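Long-range contact in molybdate-binding protein MolA (Haemophilus influenzae, PDB 3PSH), which captures molybdate or tungstate, but not sulfate or phosphate, in the periplasm and serves the MolBC ABC transporter in low-affinity molybdate import: residues 170-184 and 291-305. Residues are numbered along the deposited sequence; the frame is centred on the assembly and turned at random. Where two conformers were deposited one is given.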
loop_
_atom_site.group_PDB
_atom_site.type_symbol
_atom_site.label_atom_id
_atom_site.label_comp_id
_atom_site.label_asym_id
_atom_site.label_seq_id
_atom_site.Cartn_x
_atom_site.Cartn_y
_atom_site.Cartn_z
ATOM N N LEU A 170 3.460 0.448 20.924
ATOM C CA LEU A 170 2.901 -0.765 21.476
ATOM C C LEU A 170 3.616 -1.998 20.917
ATOM O O LEU A 170 4.095 -2.900 21.648
ATOM C CB LEU A 170 1.381 -0.801 21.183
ATOM C CG LEU A 170 0.710 -2.151 21.504
ATOM C CD1 LEU A 170 0.567 -2.276 23.073
ATOM C CD2 LEU A 170 -0.674 -2.184 20.886
ATOM N N LEU A 171 3.704 -2.089 19.573
ATOM C CA LEU A 171 4.342 -3.299 19.004
ATOM C C LEU A 171 5.835 -3.346 19.323
ATOM O O LEU A 171 6.321 -4.437 19.537
ATOM C CB LEU A 171 4.163 -3.332 17.479
ATOM C CG LEU A 171 2.657 -3.317 17.052
ATOM C CD1 LEU A 171 2.604 -3.437 15.556
ATOM C CD2 LEU A 171 1.763 -4.396 17.729
ATOM N N ALA A 172 6.553 -2.198 19.294
ATOM C CA ALA A 172 7.985 -2.225 19.607
ATOM C C ALA A 172 8.199 -2.768 21.041
ATOM O O ALA A 172 9.120 -3.578 21.295
ATOM C CB ALA A 172 8.579 -0.798 19.429
ATOM N N ASP A 173 7.312 -2.357 21.918
ATOM C CA ASP A 173 7.411 -2.680 23.384
ATOM C C ASP A 173 7.038 -4.158 23.597
ATOM O O ASP A 173 7.771 -4.893 24.278
ATOM C CB ASP A 173 6.437 -1.799 24.183
ATOM C CG ASP A 173 6.965 -0.367 24.395
ATOM O OD1 ASP A 173 8.152 -0.095 24.138
ATOM O OD2 ASP A 173 6.179 0.441 24.841
ATOM N N ARG A 174 5.950 -4.597 22.979
ATOM C CA ARG A 174 5.429 -5.989 23.267
ATOM C C ARG A 174 6.205 -7.057 22.570
ATOM O O ARG A 174 6.125 -8.218 22.949
ATOM C CB ARG A 174 3.933 -6.122 22.914
ATOM C CG ARG A 174 3.014 -5.010 23.575
ATOM C CD ARG A 174 2.503 -5.590 24.935
ATOM N NE ARG A 174 1.641 -4.652 25.617
ATOM C CZ ARG A 174 0.301 -4.734 25.720
ATOM N NH1 ARG A 174 -0.381 -5.715 25.127
ATOM N NH2 ARG A 174 -0.359 -3.823 26.377
ATOM N N LEU A 175 6.994 -6.711 21.524
ATOM C CA LEU A 175 7.650 -7.722 20.716
ATOM C C LEU A 175 9.174 -7.477 20.695
ATOM O O LEU A 175 9.890 -8.187 20.047
ATOM C CB LEU A 175 7.148 -7.777 19.227
ATOM C CG LEU A 175 5.629 -8.034 19.173
ATOM C CD1 LEU A 175 5.099 -8.001 17.666
ATOM C CD2 LEU A 175 5.354 -9.362 19.812
ATOM N N GLY A 176 9.614 -6.559 21.537
ATOM C CA GLY A 176 11.065 -6.230 21.684
ATOM C C GLY A 176 12.043 -7.320 22.083
ATOM O O GLY A 176 13.276 -7.150 21.837
ATOM N N ASP A 177 11.515 -8.401 22.705
ATOM C CA ASP A 177 12.324 -9.619 23.050
ATOM C C ASP A 177 12.282 -10.747 22.048
ATOM O O ASP A 177 12.862 -11.830 22.270
ATOM C CB ASP A 177 11.842 -10.194 24.379
ATOM C CG ASP A 177 10.399 -10.706 24.278
ATOM O OD1 ASP A 177 9.539 -9.969 23.775
ATOM O OD2 ASP A 177 10.162 -11.804 24.725
ATOM N N VAL A 178 11.639 -10.541 20.901
ATOM C CA VAL A 178 11.670 -11.582 19.901
ATOM C C VAL A 178 12.991 -11.669 19.130
ATOM O O VAL A 178 13.294 -10.842 18.254
ATOM C CB VAL A 178 10.473 -11.462 18.940
ATOM C CG1 VAL A 178 10.488 -12.585 17.939
ATOM C CG2 VAL A 178 9.179 -11.514 19.764
ATOM N N SER A 179 13.705 -12.765 19.399
ATOM C CA SER A 179 14.986 -12.934 18.809
ATOM C C SER A 179 14.913 -13.355 17.339
ATOM O O SER A 179 13.871 -13.886 16.875
ATOM C CB SER A 179 15.834 -13.970 19.557
ATOM O OG SER A 179 15.269 -15.293 19.486
ATOM N N ALA A 180 16.027 -13.131 16.616
ATOM C CA ALA A 180 16.007 -13.501 15.202
ATOM C C ALA A 180 15.724 -14.959 14.975
ATOM O O ALA A 180 15.201 -15.316 13.893
ATOM C CB ALA A 180 17.315 -13.057 14.428
ATOM N N ASP A 181 16.183 -15.849 15.866
ATOM C CA ASP A 181 15.930 -17.253 15.549
ATOM C C ASP A 181 14.409 -17.627 15.775
ATOM O O ASP A 181 13.955 -18.628 15.204
ATOM C CB ASP A 181 16.924 -18.117 16.326
ATOM C CG ASP A 181 16.650 -19.621 16.186
ATOM O OD1 ASP A 181 17.107 -20.217 15.196
ATOM O OD2 ASP A 181 15.883 -20.141 17.018
ATOM N N LYS A 182 13.681 -16.815 16.529
ATOM C CA LYS A 182 12.259 -17.064 16.877
ATOM C C LYS A 182 11.288 -16.329 16.019
ATOM O O LYS A 182 10.121 -16.718 15.933
ATOM C CB LYS A 182 11.938 -16.684 18.336
ATOM C CG LYS A 182 12.704 -17.528 19.493
ATOM C CD LYS A 182 12.354 -19.023 19.420
ATOM C CE LYS A 182 12.772 -19.773 20.756
ATOM N NZ LYS A 182 12.072 -19.171 21.939
ATOM N N ARG A 183 11.712 -15.227 15.441
ATOM C CA ARG A 183 10.812 -14.511 14.511
ATOM C C ARG A 183 10.154 -15.460 13.538
ATOM O O ARG A 183 10.817 -16.339 12.910
ATOM C CB ARG A 183 11.713 -13.442 13.842
ATOM C CG ARG A 183 11.103 -12.334 13.154
ATOM C CD ARG A 183 12.321 -11.396 12.680
ATOM N NE ARG A 183 12.675 -10.377 13.703
ATOM C CZ ARG A 183 11.864 -9.327 13.983
ATOM N NH1 ARG A 183 10.693 -9.181 13.326
ATOM N NH2 ARG A 183 12.137 -8.392 14.931
ATOM N N VAL A 184 8.852 -15.226 13.291
ATOM C CA VAL A 184 7.987 -16.205 12.542
ATOM C C VAL A 184 8.277 -16.061 11.042
ATOM O O VAL A 184 8.204 -14.912 10.500
ATOM C CB VAL A 184 6.477 -15.937 12.837
ATOM C CG1 VAL A 184 5.654 -16.906 11.926
ATOM C CG2 VAL A 184 6.162 -16.127 14.299
ATOM N N VAL A 291 -1.016 -4.451 13.796
ATOM C CA VAL A 291 -1.612 -4.904 15.104
ATOM C C VAL A 291 -2.371 -6.239 14.804
ATOM O O VAL A 291 -2.195 -7.236 15.554
ATOM C CB VAL A 291 -2.537 -3.846 15.763
ATOM C CG1 VAL A 291 -3.149 -4.405 17.062
ATOM C CG2 VAL A 291 -1.742 -2.517 16.039
ATOM N N TRP A 292 -3.182 -6.312 13.716
ATOM C CA TRP A 292 -3.756 -7.626 13.364
ATOM C C TRP A 292 -2.746 -8.754 13.253
ATOM O O TRP A 292 -2.973 -9.873 13.843
ATOM C CB TRP A 292 -4.561 -7.512 12.068
ATOM C CG TRP A 292 -5.209 -8.855 11.698
ATOM C CD1 TRP A 292 -6.453 -9.264 12.049
ATOM C CD2 TRP A 292 -4.690 -9.842 10.812
ATOM N NE1 TRP A 292 -6.731 -10.500 11.517
ATOM C CE2 TRP A 292 -5.655 -10.897 10.744
ATOM C CE3 TRP A 292 -3.444 -9.992 10.115
ATOM C CZ2 TRP A 292 -5.406 -12.080 9.987
ATOM C CZ3 TRP A 292 -3.186 -11.211 9.371
ATOM C CH2 TRP A 292 -4.197 -12.215 9.313
ATOM N N LEU A 293 -1.624 -8.505 12.527
ATOM C CA LEU A 293 -0.712 -9.606 12.300
ATOM C C LEU A 293 -0.023 -9.953 13.667
ATOM O O LEU A 293 0.233 -11.146 13.962
ATOM C CB LEU A 293 0.346 -9.220 11.223
ATOM C CG LEU A 293 1.368 -10.285 10.871
ATOM C CD1 LEU A 293 0.692 -11.567 10.340
ATOM C CD2 LEU A 293 2.298 -9.669 9.793
ATOM N N ALA A 294 0.286 -8.912 14.463
ATOM C CA ALA A 294 0.966 -9.150 15.771
ATOM C C ALA A 294 0.026 -10.013 16.609
ATOM O O ALA A 294 0.480 -10.975 17.226
ATOM C CB ALA A 294 1.260 -7.862 16.472
ATOM N N LYS A 295 -1.290 -9.700 16.637
ATOM C CA LYS A 295 -2.219 -10.423 17.492
ATOM C C LYS A 295 -2.438 -11.846 16.975
ATOM O O LYS A 295 -2.741 -12.785 17.756
ATOM C CB LYS A 295 -3.610 -9.723 17.590
ATOM C CG LYS A 295 -3.719 -8.458 18.252
ATOM C CD LYS A 295 -5.240 -7.961 18.372
ATOM C CE LYS A 295 -6.327 -8.912 19.063
ATOM N NZ LYS A 295 -6.245 -8.876 20.572
ATOM N N ALA A 296 -2.402 -12.003 15.646
ATOM C CA ALA A 296 -2.574 -13.296 15.039
ATOM C C ALA A 296 -1.411 -14.218 15.451
ATOM O O ALA A 296 -1.588 -15.417 15.630
ATOM C CB ALA A 296 -2.692 -13.156 13.461
ATOM N N LEU A 297 -0.210 -13.677 15.513
ATOM C CA LEU A 297 0.996 -14.507 15.655
ATOM C C LEU A 297 1.375 -14.558 17.174
ATOM O O LEU A 297 2.023 -15.566 17.557
ATOM C CB LEU A 297 2.223 -13.893 14.947
ATOM C CG LEU A 297 2.060 -13.720 13.428
ATOM C CD1 LEU A 297 3.384 -13.077 12.905
ATOM C CD2 LEU A 297 1.707 -15.061 12.736
ATOM N N TYR A 298 1.023 -13.504 17.969
ATOM C CA TYR A 298 1.297 -13.516 19.431
ATOM C C TYR A 298 0.074 -13.187 20.171
ATOM O O TYR A 298 0.045 -12.217 20.921
ATOM C CB TYR A 298 2.403 -12.521 19.798
ATOM C CG TYR A 298 3.722 -12.748 19.017
ATOM C CD1 TYR A 298 4.786 -13.506 19.580
ATOM C CD2 TYR A 298 3.870 -12.254 17.697
ATOM C CE1 TYR A 298 5.973 -13.697 18.825
ATOM C CE2 TYR A 298 5.053 -12.441 16.988
ATOM C CZ TYR A 298 6.108 -13.216 17.554
ATOM O OH TYR A 298 7.317 -13.526 16.938
ATOM N N PRO A 299 -0.987 -14.052 20.034
ATOM C CA PRO A 299 -2.280 -13.654 20.690
ATOM C C PRO A 299 -2.162 -13.416 22.224
ATOM O O PRO A 299 -2.821 -12.530 22.755
ATOM C CB PRO A 299 -3.175 -14.826 20.421
ATOM C CG PRO A 299 -2.174 -16.071 20.141
ATOM C CD PRO A 299 -1.072 -15.347 19.337
ATOM N N GLN A 300 -1.271 -14.161 22.890
ATOM C CA GLN A 300 -1.205 -14.077 24.359
ATOM C C GLN A 300 -0.501 -12.835 24.807
ATOM O O GLN A 300 -0.405 -12.609 26.015
ATOM C CB GLN A 300 -0.442 -15.315 24.875
ATOM C CG GLN A 300 -1.202 -16.650 24.553
ATOM C CD GLN A 300 -2.737 -16.479 24.697
ATOM O OE1 GLN A 300 -3.259 -15.815 25.641
ATOM N NE2 GLN A 300 -3.493 -17.044 23.683
ATOM N N ARG A 301 0.008 -12.023 23.832
ATOM C CA ARG A 301 0.684 -10.765 24.248
ATOM C C ARG A 301 -0.198 -9.570 24.019
ATOM O O ARG A 301 0.228 -8.462 24.396
ATOM C CB ARG A 301 2.021 -10.474 23.559
ATOM C CG ARG A 301 3.091 -11.509 23.794
ATOM C CD ARG A 301 4.400 -11.197 22.937
ATOM N NE ARG A 301 5.368 -12.246 23.242
ATOM C CZ ARG A 301 6.690 -12.022 23.366
ATOM N NH1 ARG A 301 7.159 -10.808 23.235
ATOM N NH2 ARG A 301 7.573 -12.978 23.702
ATOM N N PHE A 302 -1.416 -9.794 23.440
ATOM C CA PHE A 302 -2.257 -8.699 23.009
ATOM C C PHE A 302 -3.731 -8.822 23.443
ATOM O O PHE A 302 -4.597 -8.282 22.800
ATOM C CB PHE A 302 -2.134 -8.510 21.463
ATOM C CG PHE A 302 -0.764 -8.060 21.060
ATOM C CD1 PHE A 302 -0.345 -6.712 21.264
ATOM C CD2 PHE A 302 0.157 -9.012 20.519
ATOM C CE1 PHE A 302 0.998 -6.304 20.877
ATOM C CE2 PHE A 302 1.499 -8.606 20.128
ATOM C CZ PHE A 302 1.904 -7.211 20.316
ATOM N N GLN A 303 -4.017 -9.594 24.495
ATOM C CA GLN A 303 -5.432 -9.808 24.840
ATOM C C GLN A 303 -6.204 -8.620 25.279
ATOM O O GLN A 303 -7.419 -8.567 25.069
ATOM C CB GLN A 303 -5.468 -10.971 25.900
ATOM C CG GLN A 303 -5.078 -12.374 25.354
ATOM C CD GLN A 303 -6.012 -12.945 24.318
ATOM O OE1 GLN A 303 -7.214 -12.615 24.264
ATOM N NE2 GLN A 303 -5.528 -13.904 23.591
ATOM N N ASP A 304 -5.479 -7.626 25.791
ATOM C CA ASP A 304 -6.019 -6.340 26.173
ATOM C C ASP A 304 -6.248 -5.421 24.990
ATOM O O ASP A 304 -6.778 -4.326 25.187
ATOM C CB ASP A 304 -5.123 -5.469 27.126
ATOM C CG ASP A 304 -3.690 -5.283 26.594
ATOM O OD1 ASP A 304 -3.159 -6.334 26.102
ATOM O OD2 ASP A 304 -3.064 -4.222 26.770
ATOM N N VAL A 305 -5.714 -5.781 23.826
ATOM C CA VAL A 305 -5.793 -4.834 22.658
ATOM C C VAL A 305 -7.065 -5.129 21.902
ATOM O O VAL A 305 -7.185 -6.166 21.252
ATOM C CB VAL A 305 -4.558 -5.011 21.754
ATOM C CG1 VAL A 305 -4.688 -4.158 20.514
ATOM C CG2 VAL A 305 -3.312 -4.570 22.575
HETATM O O HOH W 1 8.105 -15.941 17.795
#
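The C-terminal turns of helix 168-175 and helix 283-297 run nearly parallel, their axes 11.3 Å apart at 20°, and the chain after Y298 turns back so that F302 packs between them and R301 reaches out to the end of helix 168-175. F302 is the wedge: R174 CB comes within 3.5 Å of its CZ, L171 CD2 sits 3.8 Å from its CE1, and L175 meets the ring edge. L171 and L175 also reach A294 of helix 283-297, and L175 CD2 makes a CH-pi contact over one face of the Y298 ring, 4.0 Å from its centroid.

Two arginines tie the segments together in reciprocal fashion, each donating from NH1 to the other's backbone carbonyl. R301, extended from CG to NE, carries NH1 to R174 O at 2.8 Å, while NH1 and NH2 take D177 end-on, guanidinium and carboxylate nearly coplanar; NH1 to OD1 is 2.6 Å. R174 bends at chi2 (-92°) and answers by donating from NH1 to R301 O, and its two terminal nitrogens grip D304, NH2 to OD2 being almost straight (170°). L170 CD1 lies over one face of that guanidinium. These paired bonds fix the rotation of both groups.

At the far end a water bridges K182 O and Y298 OH, which also bonds to G210 O. Here V184 starts the strand 184-188, between 211-213 and 237-240 in the parallel sheet, and packs on L297; at the other end V305 leads into helix 307-319, where its side chain touches M310, so the contact ties two helices to an outer corner of the C-terminal lobe, away from the molybdate site.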